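Local coordinates for protein 11S globulin (PDB 5WXU) that probably serves as a hexameric seed storage protein and binds the plant hormone auxin (indole-3-acetic acid), at residues B[115-120]-B[293-298]; B[151-156]-B[268-273]; B[101-106]-B[324-329]; B[168-173]-B[178-183]; B[111-116]-B[158-163]. All coordinates share one frame; numbering follows the deposited sequence.

Interaction 1 (B[115-120]-B[293-298]); sequences AVFPGC and VRIKEN. With IAC (1H-indol-3-ylacetic acid), chain S.
The loop that leaves strand 110-115 of the N-terminal cupin barrel meets the lead-in to strand 296-298 through one aromatic ring, that of Phe117. Its far end does the touching: CZ lies 4.0 Å from Val293 CG1, which approaches the ring obliquely. In the conformer given for Ile295, one of two deposited, CD1 reaches the edge of the same ring near its plane, 4.1 Å from Phe117 CZ. Phe117 CG is anti to its carbonyl carbon (chi1 -68°), which swings the ring from the loop toward these two branched side chains. A long, flat apolar group suits a place where the backbones stay well apart.

Phe117 also starts a type II beta turn, closed by Cys120 N to Phe117 O at 3.2 Å. Gly119 has a phi of 96°, where a CB would collide with the carbonyl oxygen of Pro118, so glycine is called for. The turn carries two landmarks of this protein: Cys120, in a disulfide with Cys291 that is consistent with the link between acidic and basic chains, and the Gly119 carbonyl, which borders the bound auxin, its O 3.2 Å from C5 of the indole. Tyr286 of a neighbouring subunit packs on both Phe117 and Cys120.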
# COMPACT_ATOMS: atom_id res chain seq x y z
N ALA B 115 8.88 26.17 6.62
CA ALA B 115 8.67 24.87 7.21
C ALA B 115 9.94 24.08 6.95
O ALA B 115 10.45 24.08 5.82
CB ALA B 115 7.47 24.22 6.56
N VAL B 116 10.47 23.44 7.98
CA VAL B 116 11.74 22.77 7.87
C VAL B 116 11.56 21.24 7.86
O VAL B 116 10.99 20.69 8.83
CB VAL B 116 12.71 23.17 9.00
CG1 VAL B 116 13.99 22.36 8.87
CG2 VAL B 116 12.99 24.67 8.92
N PHE B 117 12.10 20.63 6.80
CA PHE B 117 12.25 19.21 6.68
C PHE B 117 13.66 18.74 6.98
O PHE B 117 14.57 18.97 6.18
CB PHE B 117 11.72 18.72 5.33
CG PHE B 117 10.21 18.87 5.26
CD1 PHE B 117 9.39 18.01 6.01
CD2 PHE B 117 9.65 19.98 4.69
CE1 PHE B 117 8.00 18.18 6.02
CE2 PHE B 117 8.28 20.16 4.70
CZ PHE B 117 7.46 19.27 5.35
N PRO B 118 13.81 18.07 8.13
CA PRO B 118 15.16 17.71 8.57
C PRO B 118 15.81 16.70 7.70
O PRO B 118 15.20 15.64 7.33
CB PRO B 118 14.95 17.18 9.99
CG PRO B 118 13.52 16.97 10.16
CD PRO B 118 12.77 17.61 9.08
N GLY B 119 17.03 17.06 7.27
CA GLY B 119 17.83 16.18 6.42
C GLY B 119 17.69 16.48 4.93
O GLY B 119 18.21 15.75 4.07
N CYS B 120 16.90 17.51 4.62
CA CYS B 120 16.74 18.02 3.28
C CYS B 120 17.75 19.16 3.14
O CYS B 120 17.97 19.87 4.13
CB CYS B 120 15.34 18.58 3.02
SG CYS B 120 14.13 17.23 2.74
N VAL B 293 7.50 18.52 -1.06
CA VAL B 293 6.06 18.09 -0.76
C VAL B 293 5.25 19.39 -0.69
O VAL B 293 5.71 20.39 -0.05
CB VAL B 293 5.99 17.22 0.52
CG1 VAL B 293 6.67 17.90 1.71
CG2 VAL B 293 4.57 16.87 0.99
N ARG B 294 4.08 19.40 -1.35
CA ARG B 294 3.19 20.56 -1.34
C ARG B 294 2.55 20.61 0.04
O ARG B 294 2.08 19.58 0.58
CB ARG B 294 2.14 20.51 -2.50
CG ARG B 294 1.01 21.56 -2.62
CD ARG B 294 0.13 21.36 -3.92
NE ARG B 294 -1.30 21.29 -3.61
CZ ARG B 294 -2.17 20.46 -4.18
NH1 ARG B 294 -1.86 19.63 -5.15
NH2 ARG B 294 -3.42 20.49 -3.76
N ILE B 295 2.48 21.81 0.61
CA ILE B 295 2.01 22.02 1.98
C ILE B 295 0.63 22.73 2.04
O ILE B 295 -0.08 22.70 3.07
CB ILE B 295 3.06 22.86 2.72
CG1 ILE B 295 4.30 22.04 3.07
CG2 ILE B 295 2.53 23.49 3.97
CD1 ILE B 295 4.02 20.72 3.71
N LYS B 296 0.25 23.35 0.95
CA LYS B 296 -0.96 24.16 1.00
C LYS B 296 -1.73 24.18 -0.28
O LYS B 296 -1.20 23.85 -1.34
CB LYS B 296 -0.57 25.60 1.34
CG LYS B 296 0.21 26.30 0.29
CD LYS B 296 0.73 27.59 0.90
CE LYS B 296 1.32 28.52 -0.11
NZ LYS B 296 0.34 29.03 -1.10
N GLU B 297 -2.98 24.64 -0.17
CA GLU B 297 -3.81 24.93 -1.31
C GLU B 297 -4.74 26.07 -0.94
O GLU B 297 -5.19 26.17 0.19
CB GLU B 297 -4.61 23.68 -1.60
CG GLU B 297 -5.46 23.72 -2.86
CD GLU B 297 -5.74 22.36 -3.45
OE1 GLU B 297 -4.81 21.51 -3.49
OE2 GLU B 297 -6.88 22.08 -3.88
N ASN B 298 -5.04 26.88 -1.92
CA ASN B 298 -5.97 28.01 -1.75
C ASN B 298 -7.39 27.60 -2.11
O ASN B 298 -7.64 27.00 -3.16
CB ASN B 298 -5.49 29.22 -2.56
CG ASN B 298 -6.19 30.47 -2.16
OD1 ASN B 298 -7.34 30.67 -2.51
ND2 ASN B 298 -5.49 31.33 -1.42
C IAC S . 21.75 17.17 2.37
C1 IAC S . 22.92 18.06 2.37
C2 IAC S . 23.23 18.91 3.41
C3 IAC S . 22.41 18.88 4.51
C4 IAC S . 21.28 18.04 4.54
C5 IAC S . 20.96 17.21 3.49
C7 IAC S . 23.56 17.80 1.09
C8 IAC S . 22.77 16.86 0.43
C17 IAC S . 24.82 18.49 0.60
C18 IAC S . 26.00 17.58 0.32
N IAC S . 21.72 16.48 1.22
O2 IAC S . 25.80 16.40 0.01
O3 IAC S . 27.15 18.07 0.20

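Interaction 2 (B[151-156]-B[268-273])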
# COMPACT_ATOMS: atom_id res chain seq x y z
N VAL B 151 10.84 28.67 1.01
CA VAL B 151 9.84 29.38 1.74
C VAL B 151 8.57 29.40 0.90
O VAL B 151 8.64 29.19 -0.32
CB VAL B 151 10.38 30.75 2.23
CG1 VAL B 151 11.53 30.45 3.24
CG2 VAL B 151 10.84 31.66 1.10
N HIS B 152 7.46 29.56 1.58
CA HIS B 152 6.14 29.48 0.98
C HIS B 152 5.46 30.82 1.07
O HIS B 152 5.50 31.43 2.11
CB HIS B 152 5.35 28.44 1.62
CG HIS B 152 5.97 27.08 1.57
ND1 HIS B 152 5.67 26.16 0.60
CD2 HIS B 152 6.89 26.49 2.38
CE1 HIS B 152 6.37 25.05 0.81
NE2 HIS B 152 7.15 25.25 1.85
N PHE B 153 4.80 31.23 -0.02
CA PHE B 153 4.17 32.53 -0.03
C PHE B 153 2.71 32.25 0.19
O PHE B 153 2.03 31.66 -0.66
CB PHE B 153 4.49 33.24 -1.34
CG PHE B 153 5.95 33.43 -1.52
CD1 PHE B 153 6.74 32.41 -2.04
CD2 PHE B 153 6.56 34.56 -1.05
CE1 PHE B 153 8.11 32.55 -2.15
CE2 PHE B 153 7.94 34.72 -1.16
CZ PHE B 153 8.71 33.72 -1.70
N ILE B 154 2.22 32.69 1.32
CA ILE B 154 0.86 32.38 1.77
C ILE B 154 -0.04 33.60 1.62
O ILE B 154 0.41 34.77 1.64
CB ILE B 154 0.81 31.78 3.19
CG1 ILE B 154 1.32 32.80 4.23
CG2 ILE B 154 1.56 30.45 3.21
CD1 ILE B 154 1.09 32.47 5.67
N ARG B 155 -1.32 33.32 1.40
CA ARG B 155 -2.30 34.43 1.22
C ARG B 155 -3.64 33.97 1.63
O ARG B 155 -3.86 32.77 1.79
CB ARG B 155 -2.31 34.91 -0.25
CG ARG B 155 -2.87 33.89 -1.25
CD ARG B 155 -2.64 34.31 -2.70
NE ARG B 155 -2.93 33.15 -3.59
CZ ARG B 155 -4.10 32.85 -4.17
NH1 ARG B 155 -5.19 33.61 -4.01
NH2 ARG B 155 -4.18 31.73 -4.89
N GLN B 156 -4.55 34.94 1.79
CA GLN B 156 -5.89 34.68 2.21
C GLN B 156 -6.52 33.54 1.38
O GLN B 156 -6.44 33.56 0.12
CB GLN B 156 -6.77 35.97 2.10
CG GLN B 156 -8.20 35.75 2.57
CD GLN B 156 -9.10 37.02 2.47
OE1 GLN B 156 -8.68 38.02 1.95
NE2 GLN B 156 -10.36 36.89 2.83
N VAL B 268 16.17 34.83 0.93
CA VAL B 268 16.50 34.48 -0.43
C VAL B 268 15.17 34.09 -1.07
O VAL B 268 14.52 33.12 -0.66
CB VAL B 268 17.53 33.33 -0.50
CG1 VAL B 268 17.86 32.95 -1.94
CG2 VAL B 268 18.80 33.72 0.21
N ARG B 269 14.78 34.80 -2.10
CA ARG B 269 13.52 34.53 -2.72
C ARG B 269 13.53 34.79 -4.20
O ARG B 269 14.24 35.71 -4.67
CB ARG B 269 12.38 35.28 -2.05
CG ARG B 269 12.54 36.80 -2.07
CD ARG B 269 11.26 37.47 -2.57
NE ARG B 269 10.49 38.00 -1.45
CZ ARG B 269 9.17 38.12 -1.39
NH1 ARG B 269 8.37 37.71 -2.38
NH2 ARG B 269 8.63 38.62 -0.28
N PRO B 270 12.76 33.98 -4.95
CA PRO B 270 12.88 34.08 -6.36
C PRO B 270 12.44 35.43 -6.88
O PRO B 270 11.54 36.04 -6.36
CB PRO B 270 11.99 32.95 -6.87
CG PRO B 270 11.98 32.00 -5.77
CD PRO B 270 11.91 32.83 -4.56
N SER B 271 13.23 35.89 -7.83
CA SER B 271 13.06 37.12 -8.54
C SER B 271 12.11 36.94 -9.78
O SER B 271 11.92 35.83 -10.30
CB SER B 271 14.49 37.52 -9.00
OG SER B 271 15.28 36.33 -9.34
N SER B 272 11.52 38.02 -10.25
CA SER B 272 10.92 38.09 -11.60
C SER B 272 11.76 37.37 -12.69
O SER B 272 13.00 37.45 -12.74
CB SER B 272 10.68 39.54 -12.04
OG SER B 272 9.40 39.96 -11.63
N GLU B 273 11.06 36.66 -13.56
CA GLU B 273 11.71 35.90 -14.62
C GLU B 273 11.20 36.41 -15.98
O GLU B 273 10.53 35.68 -16.71
CB GLU B 273 11.41 34.39 -14.40
CG GLU B 273 11.94 33.90 -13.05
CD GLU B 273 11.79 32.39 -12.82
OE1 GLU B 273 10.78 31.78 -13.23
OE2 GLU B 273 12.71 31.83 -12.20
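Phe153 projects from strand 146-155 of the N-terminal cupin barrel onto Arg269 and Pro270, in the long loop that runs past the barrel between strands 258-260 and 296-298. Its CE2 lies off-centre over one face of the Arg269 guanidinium, with NH1 3.3 Å and CZ of Arg269 3.6 Å from it. Ring and guanidinium planes are 43° apart, so the two groups are tilted against each other and not stacked flat.

The arginine gets there by folding. Its CG sits between backbone N and carbonyl carbon (chi1 60°), and bends at chi2 and chi3 (101°) turn the chain back along the ring, whose CZ is also 4.0 Å from Arg269 CB. Arginine suits this place because its flat end can lie against an aromatic ring while its NH2 keeps a charged partner, a salt bridge to Glu173. Replacing Phe153 with an alanine would probably open a gap beside Pro270 and leave the guanidinium without its apolar backing, freer to turn on its Glu173 bridge.

Glu303 of a neighbouring subunit packs on Phe153, placing the contact at a subunit interface. Pro270 brings a rigid apolar rim, with CD 4.4 Å from Phe153 CZ. Two residues earlier in the strand, Val151 CG2 approaches the backbone oxygen of Val268, at 4.3 Å.

Interaction 3 (B[101-106]-B[324-329])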
# COMPACT_ATOMS: atom_id res chain seq x y z
N PRO B 101 -0.09 17.53 14.59
CA PRO B 101 -0.26 18.13 13.26
C PRO B 101 -1.39 19.19 13.26
O PRO B 101 -2.17 19.26 14.24
CB PRO B 101 -0.59 16.96 12.39
CG PRO B 101 -1.34 16.03 13.33
CD PRO B 101 -0.73 16.20 14.69
N MET B 102 -1.40 20.02 12.24
CA MET B 102 -2.33 21.14 12.18
C MET B 102 -2.68 21.47 10.77
O MET B 102 -1.90 21.22 9.88
CB MET B 102 -1.69 22.36 12.85
CG MET B 102 -0.50 22.86 12.06
SD MET B 102 0.61 23.82 13.09
CE MET B 102 2.13 23.56 12.32
N LEU B 103 -3.86 22.06 10.55
CA LEU B 103 -4.15 22.85 9.42
C LEU B 103 -4.19 24.35 9.85
O LEU B 103 -4.72 24.70 10.96
CB LEU B 103 -5.47 22.47 8.86
CG LEU B 103 -5.63 21.03 8.40
CD1 LEU B 103 -6.88 20.96 7.57
CD2 LEU B 103 -4.46 20.57 7.54
N ILE B 104 -3.58 25.17 9.02
CA ILE B 104 -3.59 26.65 9.21
C ILE B 104 -4.44 27.27 8.12
O ILE B 104 -4.19 27.03 6.95
CB ILE B 104 -2.18 27.19 9.14
CG1 ILE B 104 -1.33 26.59 10.24
CG2 ILE B 104 -2.19 28.74 9.37
CD1 ILE B 104 0.13 26.88 10.20
N ILE B 105 -5.48 28.03 8.48
CA ILE B 105 -6.31 28.75 7.52
C ILE B 105 -5.86 30.20 7.52
O ILE B 105 -5.80 30.83 8.57
CB ILE B 105 -7.78 28.68 7.90
CG1 ILE B 105 -8.25 27.24 7.78
CG2 ILE B 105 -8.62 29.58 7.00
CD1 ILE B 105 -9.36 27.02 8.74
N VAL B 106 -5.45 30.69 6.38
CA VAL B 106 -5.09 32.10 6.26
C VAL B 106 -6.37 32.87 6.03
O VAL B 106 -6.91 32.94 4.90
CB VAL B 106 -4.06 32.37 5.17
CG1 VAL B 106 -3.67 33.88 5.23
CG2 VAL B 106 -2.86 31.42 5.34
N PRO B 324 -1.51 15.76 -1.26
CA PRO B 324 -1.08 14.46 -0.83
C PRO B 324 -0.73 14.28 0.60
O PRO B 324 -1.05 13.25 1.19
CB PRO B 324 0.17 14.15 -1.73
CG PRO B 324 0.02 15.04 -2.84
CD PRO B 324 -0.86 16.19 -2.50
N ILE B 325 -0.13 15.31 1.21
CA ILE B 325 0.31 15.23 2.63
C ILE B 325 -0.85 15.01 3.60
O ILE B 325 -0.67 14.47 4.69
CB ILE B 325 1.15 16.46 3.03
CG1 ILE B 325 1.93 16.17 4.30
CG2 ILE B 325 0.33 17.72 3.05
CD1 ILE B 325 2.90 17.29 4.66
N LEU B 326 -2.05 15.36 3.17
CA LEU B 326 -3.24 15.09 3.98
C LEU B 326 -3.51 13.63 4.25
O LEU B 326 -4.09 13.29 5.26
CB LEU B 326 -4.48 15.72 3.39
CG LEU B 326 -4.53 17.27 3.31
CD1 LEU B 326 -5.79 17.79 2.67
CD2 LEU B 326 -4.31 17.94 4.68
N ARG B 327 -3.04 12.74 3.37
CA ARG B 327 -3.20 11.32 3.62
C ARG B 327 -2.43 10.88 4.85
O ARG B 327 -2.96 10.18 5.68
CB ARG B 327 -2.69 10.55 2.40
CG ARG B 327 -2.77 9.05 2.49
CD ARG B 327 -4.15 8.60 2.25
NE ARG B 327 -4.25 7.15 2.11
CZ ARG B 327 -5.40 6.50 2.20
NH1 ARG B 327 -6.53 7.16 2.45
NH2 ARG B 327 -5.43 5.18 2.09
N LYS B 328 -1.21 11.38 5.03
CA LYS B 328 -0.34 11.06 6.20
C LYS B 328 -0.94 11.69 7.46
O LYS B 328 -0.97 11.08 8.54
CB LYS B 328 1.04 11.70 5.94
CG LYS B 328 2.08 11.79 7.08
CD LYS B 328 3.30 12.60 6.61
CE LYS B 328 4.27 12.98 7.74
NZ LYS B 328 5.07 11.83 8.26
N LEU B 329 -1.47 12.89 7.29
CA LEU B 329 -1.98 13.67 8.43
C LEU B 329 -3.37 13.27 8.91
O LEU B 329 -3.76 13.63 10.03
CB LEU B 329 -1.88 15.16 8.12
CG LEU B 329 -0.49 15.74 7.86
CD1 LEU B 329 -0.68 17.25 7.76
CD2 LEU B 329 0.48 15.34 8.98
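Two apolar contacts join Pro101 and Leu103, at the start of strand 102-108, to Leu329 and Leu326 on the short helix 325-329. At one, Pro101 CB lies 3.9 Å from Leu329 CD2, a methyl group against one ring carbon of the proline. At the other, the CD2 methyls of Leu103 and Leu326 meet at 3.9 Å, the two side chains crossing at about a right angle. Leu103 does not aim straight at the helix from its CB; with CG anti to its carbonyl carbon (chi1 -60°), the branch carries CD2 across to Leu326. The two helix leucines are three residues apart and so on nearly the same face of the helix. At Leu326 a forked tip is useful because it can reach the strand from a backbone that stays some way off, whereas Leu329 meets a backbone that comes close, its CA 6.8 Å from that of Pro101.

No hydrogen bond crosses between the two segments. Inside the helix Leu329 N bonds Ile325 O at 3.1 Å. The strand is held in its sheet by backbone bonds from Leu103 to Ile183 and from Ile104 to Ile160, while Asn188 and Arg189 take up carbonyls at the end of the helix.

Leu103 also touches Val408 of the C-terminal barrel. A helix packed on the outside of one barrel, beside the junction with the next, fits the bicupin build of 11S globulins.

Interaction 4 (B[168-173]-B[178-183]). With PO4 (phosphate ion), chain N.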
# COMPACT_ATOMS: atom_id res chain seq x y z
N HIS B 168 8.19 25.50 12.05
CA HIS B 168 7.58 26.39 11.11
C HIS B 168 7.60 27.83 11.70
O HIS B 168 7.70 28.02 12.87
CB HIS B 168 6.18 25.97 10.82
CG HIS B 168 5.33 25.81 12.05
ND1 HIS B 168 5.35 24.66 12.80
CD2 HIS B 168 4.57 26.70 12.74
CE1 HIS B 168 4.59 24.82 13.87
NE2 HIS B 168 4.10 26.06 13.85
N TRP B 169 7.48 28.80 10.81
CA TRP B 169 7.53 30.21 11.19
C TRP B 169 6.81 30.98 10.17
O TRP B 169 6.54 30.49 9.09
CB TRP B 169 8.98 30.74 11.33
CG TRP B 169 9.85 30.61 10.11
CD1 TRP B 169 10.68 29.53 9.78
CD2 TRP B 169 9.99 31.52 9.01
NE1 TRP B 169 11.28 29.70 8.58
CE2 TRP B 169 10.91 30.92 8.07
CE3 TRP B 169 9.45 32.78 8.70
CZ2 TRP B 169 11.23 31.50 6.88
CZ3 TRP B 169 9.85 33.36 7.55
CH2 TRP B 169 10.73 32.79 6.66
N ALA B 170 6.42 32.22 10.52
CA ALA B 170 5.61 33.00 9.58
C ALA B 170 6.01 34.51 9.73
O ALA B 170 6.41 34.95 10.77
CB ALA B 170 4.14 32.82 9.83
N TYR B 171 5.94 35.20 8.62
CA TYR B 171 6.29 36.63 8.54
C TYR B 171 5.23 37.33 7.67
O TYR B 171 4.89 36.87 6.59
CB TYR B 171 7.66 36.80 7.94
CG TYR B 171 8.02 38.26 7.72
CD1 TYR B 171 8.26 39.06 8.78
CD2 TYR B 171 8.05 38.80 6.44
CE1 TYR B 171 8.56 40.43 8.59
CE2 TYR B 171 8.36 40.15 6.24
CZ TYR B 171 8.61 40.94 7.32
OH TYR B 171 8.90 42.28 7.09
N ASN B 172 4.72 38.44 8.20
CA ASN B 172 3.71 39.27 7.52
C ASN B 172 4.41 40.36 6.72
O ASN B 172 4.96 41.30 7.32
CB ASN B 172 2.78 39.92 8.55
CG ASN B 172 1.69 40.71 7.87
OD1 ASN B 172 1.49 40.58 6.66
ND2 ASN B 172 0.96 41.49 8.66
N GLU B 173 4.32 40.27 5.41
CA GLU B 173 4.87 41.31 4.56
C GLU B 173 3.84 42.36 4.12
O GLU B 173 4.22 43.30 3.46
CB GLU B 173 5.58 40.67 3.35
CG GLU B 173 4.66 39.98 2.36
CD GLU B 173 5.46 39.22 1.30
OE1 GLU B 173 6.70 39.44 1.20
OE2 GLU B 173 4.84 38.41 0.58
N LEU B 178 -1.90 39.83 9.27
CA LEU B 178 -1.96 38.44 8.81
C LEU B 178 -2.66 37.65 9.87
O LEU B 178 -2.21 37.65 11.00
CB LEU B 178 -0.59 37.97 8.59
CG LEU B 178 -0.38 36.49 8.18
CD1 LEU B 178 -1.01 36.23 6.84
CD2 LEU B 178 1.10 36.19 8.08
N VAL B 179 -3.78 36.98 9.57
CA VAL B 179 -4.61 36.37 10.61
C VAL B 179 -4.61 34.87 10.23
O VAL B 179 -5.00 34.55 9.10
CB VAL B 179 -6.04 36.91 10.65
CG1 VAL B 179 -6.90 36.10 11.57
CG2 VAL B 179 -5.99 38.39 11.06
N LEU B 180 -4.04 34.08 11.13
CA LEU B 180 -4.00 32.61 11.00
C LEU B 180 -4.90 31.88 12.02
O LEU B 180 -4.77 32.05 13.24
CB LEU B 180 -2.56 32.16 11.16
CG LEU B 180 -1.47 32.84 10.32
CD1 LEU B 180 -0.13 32.28 10.73
CD2 LEU B 180 -1.72 32.81 8.80
N LEU B 181 -5.79 31.02 11.53
CA LEU B 181 -6.60 30.20 12.37
C LEU B 181 -5.94 28.79 12.27
O LEU B 181 -5.92 28.24 11.19
CB LEU B 181 -8.00 30.07 11.88
CG LEU B 181 -8.85 29.16 12.79
CD1 LEU B 181 -9.43 30.07 13.85
CD2 LEU B 181 -9.90 28.35 12.06
N VAL B 182 -5.46 28.29 13.41
CA VAL B 182 -4.67 27.03 13.53
C VAL B 182 -5.52 26.04 14.31
O VAL B 182 -5.92 26.28 15.48
CB VAL B 182 -3.36 27.22 14.25
CG1 VAL B 182 -2.56 25.93 14.19
CG2 VAL B 182 -2.54 28.38 13.67
N ILE B 183 -5.78 24.91 13.67
CA ILE B 183 -6.48 23.80 14.28
C ILE B 183 -5.42 22.71 14.45
O ILE B 183 -4.89 22.15 13.47
CB ILE B 183 -7.63 23.29 13.46
CG1 ILE B 183 -8.63 24.37 13.11
CG2 ILE B 183 -8.37 22.18 14.22
CD1 ILE B 183 -9.11 25.23 14.27
P PO4 N . 2.03 27.22 16.84
O1 PO4 N . 3.28 26.82 17.78
O2 PO4 N . 2.23 27.59 15.38
O3 PO4 N . 1.25 25.93 16.56
O4 PO4 N . 0.92 28.03 17.51
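Leu178 lays its CB against the carboxamide of Asn172, 3.6 Å from CG, as the two side chains lie alongside, running opposite ways. The amide nitrogen makes no bond here: Asn172 ND2 and Leu178 N are 3.4 Å apart, but both are donors. The amide is held by the connection between the strands instead, OD1 accepting from Ala174 N and ND2 giving to Glu176 O. With CG anti to the backbone N (chi1 -177°), Asn172 reaches across that connection, and asparagine suits the place because one short group both accepts and donates. Shortening Asn172 to an alanine is likely to leave Ala174 N and Glu176 O without their side-chain partner and to uncover Leu178 CB.

Strands 168-172 and 178-185 belong to the two facing sheets of the N-terminal cupin barrel, and the segments' axes run at 149° to each other, 8.5 Å apart at closest. Between them, Leu178 CD2 approaches Tyr171 O at 4.1 Å, and Leu180 CD1 comes within 4.4 Å of Ala170 CB. A long leucine on one wall thus answers a small alanine on the other, Leu180 covering most of the distance.

At the far end of strand 168-172, His168 binds a phosphate, probably from the crystallisation liquor. NE2 donates to O2 at 2.9 Å and 161°, with phosphorus in the plane of the imidazole, while ND1 is bonded to Ile166 O. With the phosphate bound, bonds at both nitrogens hold the ring's rotation. Ser96, Asn98, His85 and Arg199 complete the phosphate site.

Interaction 5 (B[111-116]-B[158-163])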
# COMPACT_ATOMS: atom_id res chain seq x y z
N GLY B 111 1.76 36.64 3.35
CA GLY B 111 3.07 36.65 3.94
C GLY B 111 3.94 35.48 3.53
O GLY B 111 3.72 34.94 2.50
N ILE B 112 4.87 35.12 4.38
CA ILE B 112 5.85 34.04 4.05
C ILE B 112 5.75 33.02 5.18
O ILE B 112 5.58 33.37 6.40
CB ILE B 112 7.31 34.55 4.11
CG1 ILE B 112 7.51 35.87 3.33
CG2 ILE B 112 8.25 33.49 3.64
CD1 ILE B 112 7.20 35.73 1.90
N LEU B 113 5.78 31.75 4.82
CA LEU B 113 5.79 30.70 5.85
C LEU B 113 6.97 29.85 5.57
O LEU B 113 7.21 29.46 4.44
CB LEU B 113 4.50 29.89 5.78
CG LEU B 113 4.46 28.69 6.71
CD1 LEU B 113 3.24 28.63 7.59
CD2 LEU B 113 4.52 27.43 5.90
N GLY B 114 7.71 29.53 6.62
CA GLY B 114 8.79 28.56 6.51
C GLY B 114 8.39 27.28 7.18
O GLY B 114 7.65 27.28 8.19
N ALA B 115 8.88 26.17 6.62
CA ALA B 115 8.67 24.87 7.21
C ALA B 115 9.94 24.08 6.95
O ALA B 115 10.45 24.08 5.82
CB ALA B 115 7.47 24.22 6.56
N VAL B 116 10.47 23.44 7.98
CA VAL B 116 11.74 22.77 7.87
C VAL B 116 11.56 21.24 7.86
O VAL B 116 10.99 20.69 8.83
CB VAL B 116 12.71 23.17 9.00
CG1 VAL B 116 13.99 22.36 8.87
CG2 VAL B 116 12.99 24.67 8.92
N ASP B 158 -5.59 30.32 1.74
CA ASP B 158 -4.69 29.17 1.90
C ASP B 158 -5.03 28.34 3.11
O ASP B 158 -5.34 28.83 4.18
CB ASP B 158 -3.22 29.61 1.95
CG ASP B 158 -2.66 29.98 0.62
OD1 ASP B 158 -3.27 29.80 -0.39
OD2 ASP B 158 -1.49 30.46 0.54
N VAL B 159 -4.95 27.01 2.93
CA VAL B 159 -5.04 26.11 4.00
C VAL B 159 -3.72 25.40 3.93
O VAL B 159 -3.38 24.81 2.90
CB VAL B 159 -6.19 25.12 3.87
CG1 VAL B 159 -6.17 24.16 5.02
CG2 VAL B 159 -7.51 25.84 3.87
N ILE B 160 -3.00 25.39 5.04
CA ILE B 160 -1.63 24.88 5.08
C ILE B 160 -1.62 23.69 6.05
O ILE B 160 -2.19 23.77 7.12
CB ILE B 160 -0.65 25.94 5.68
CG1 ILE B 160 -0.69 27.27 4.91
CG2 ILE B 160 0.78 25.48 5.77
CD1 ILE B 160 -0.58 28.50 5.80
N ALA B 161 -0.95 22.62 5.69
CA ALA B 161 -0.94 21.41 6.45
C ALA B 161 0.42 21.11 6.91
O ALA B 161 1.34 20.93 6.06
CB ALA B 161 -1.46 20.24 5.57
N LEU B 162 0.61 20.96 8.22
CA LEU B 162 1.95 20.64 8.75
C LEU B 162 1.96 19.49 9.73
O LEU B 162 1.12 19.42 10.62
CB LEU B 162 2.49 21.87 9.48
CG LEU B 162 2.79 23.11 8.61
CD1 LEU B 162 3.19 24.36 9.37
CD2 LEU B 162 3.86 22.80 7.61
N PRO B 163 2.94 18.58 9.63
CA PRO B 163 3.06 17.52 10.60
C PRO B 163 3.51 18.01 11.97
O PRO B 163 4.21 19.06 12.12
CB PRO B 163 4.14 16.60 9.99
CG PRO B 163 4.16 16.99 8.55
CD PRO B 163 3.89 18.42 8.52
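Between Leu113 and Ala115 and their partners Ile160 and Leu162 the two segments bring no aromatic ring or amide side chain; their one carboxylate, Asp158, is turned to Lys296 and Asn298. What meets is methyl against methyl. The CD1 methyls of Leu113 and Ile160 meet side-on at 4.2 Å, and Ala115 CB lies 4.0 Å from Leu162 CD2.

The two pairs divide the gap differently. Where two long side chains share it, the CA atoms of Leu113 and Ile160 are 9.5 Å apart; where alanine faces leucine, the CA atoms of Ala115 and Leu162 are 8.1 Å apart. Alanine therefore suits the place where the strands draw closer, and Leu162, with CG anti to its carbonyl carbon (chi1 -66°), supplies nearly all the reach. Leu113 and Ile160 have second torsions away from the staggered values (128° and 142°), which suggests that their ends are adjusted to the neighbours around them.

Strand 110-115 lies in one sheet of the N-terminal cupin barrel and strand 158-162 in the other, so the contact spans the barrel interior. Val106 and Ile295 also touch Ile160, Met102 touches Leu162, and Ile154 packs on Leu113, extending the same apolar layer.

With no hydrogen bond or charge between the strands, the contact has little directional demand: it rests on shape and on burial of hydrocarbon, while the polar backbone atoms are paired with neighbouring strands within each sheet.

Interactions 1 and 5 share Ala115 and Val116, and their centres are 7 Å apart; they are tied further by Ile295 O to Ala161 N at 2.8 Å and by the salt bridge of Lys296 NZ with Asp158 OD2, also 2.8 Å. Interactions 4 and 5, with centres 8 Å apart, both bridge the two sheets of the N-terminal barrel. Interaction 3 packs on that barrel from outside, through the strand that neighbours 158-162. Interaction 2 joins interaction 4 through Arg269 NH2 and Glu173 OE1, 2.6 Å apart. Among the five, interaction 1 borders the auxin, while the phosphate lies at the end of interaction 4.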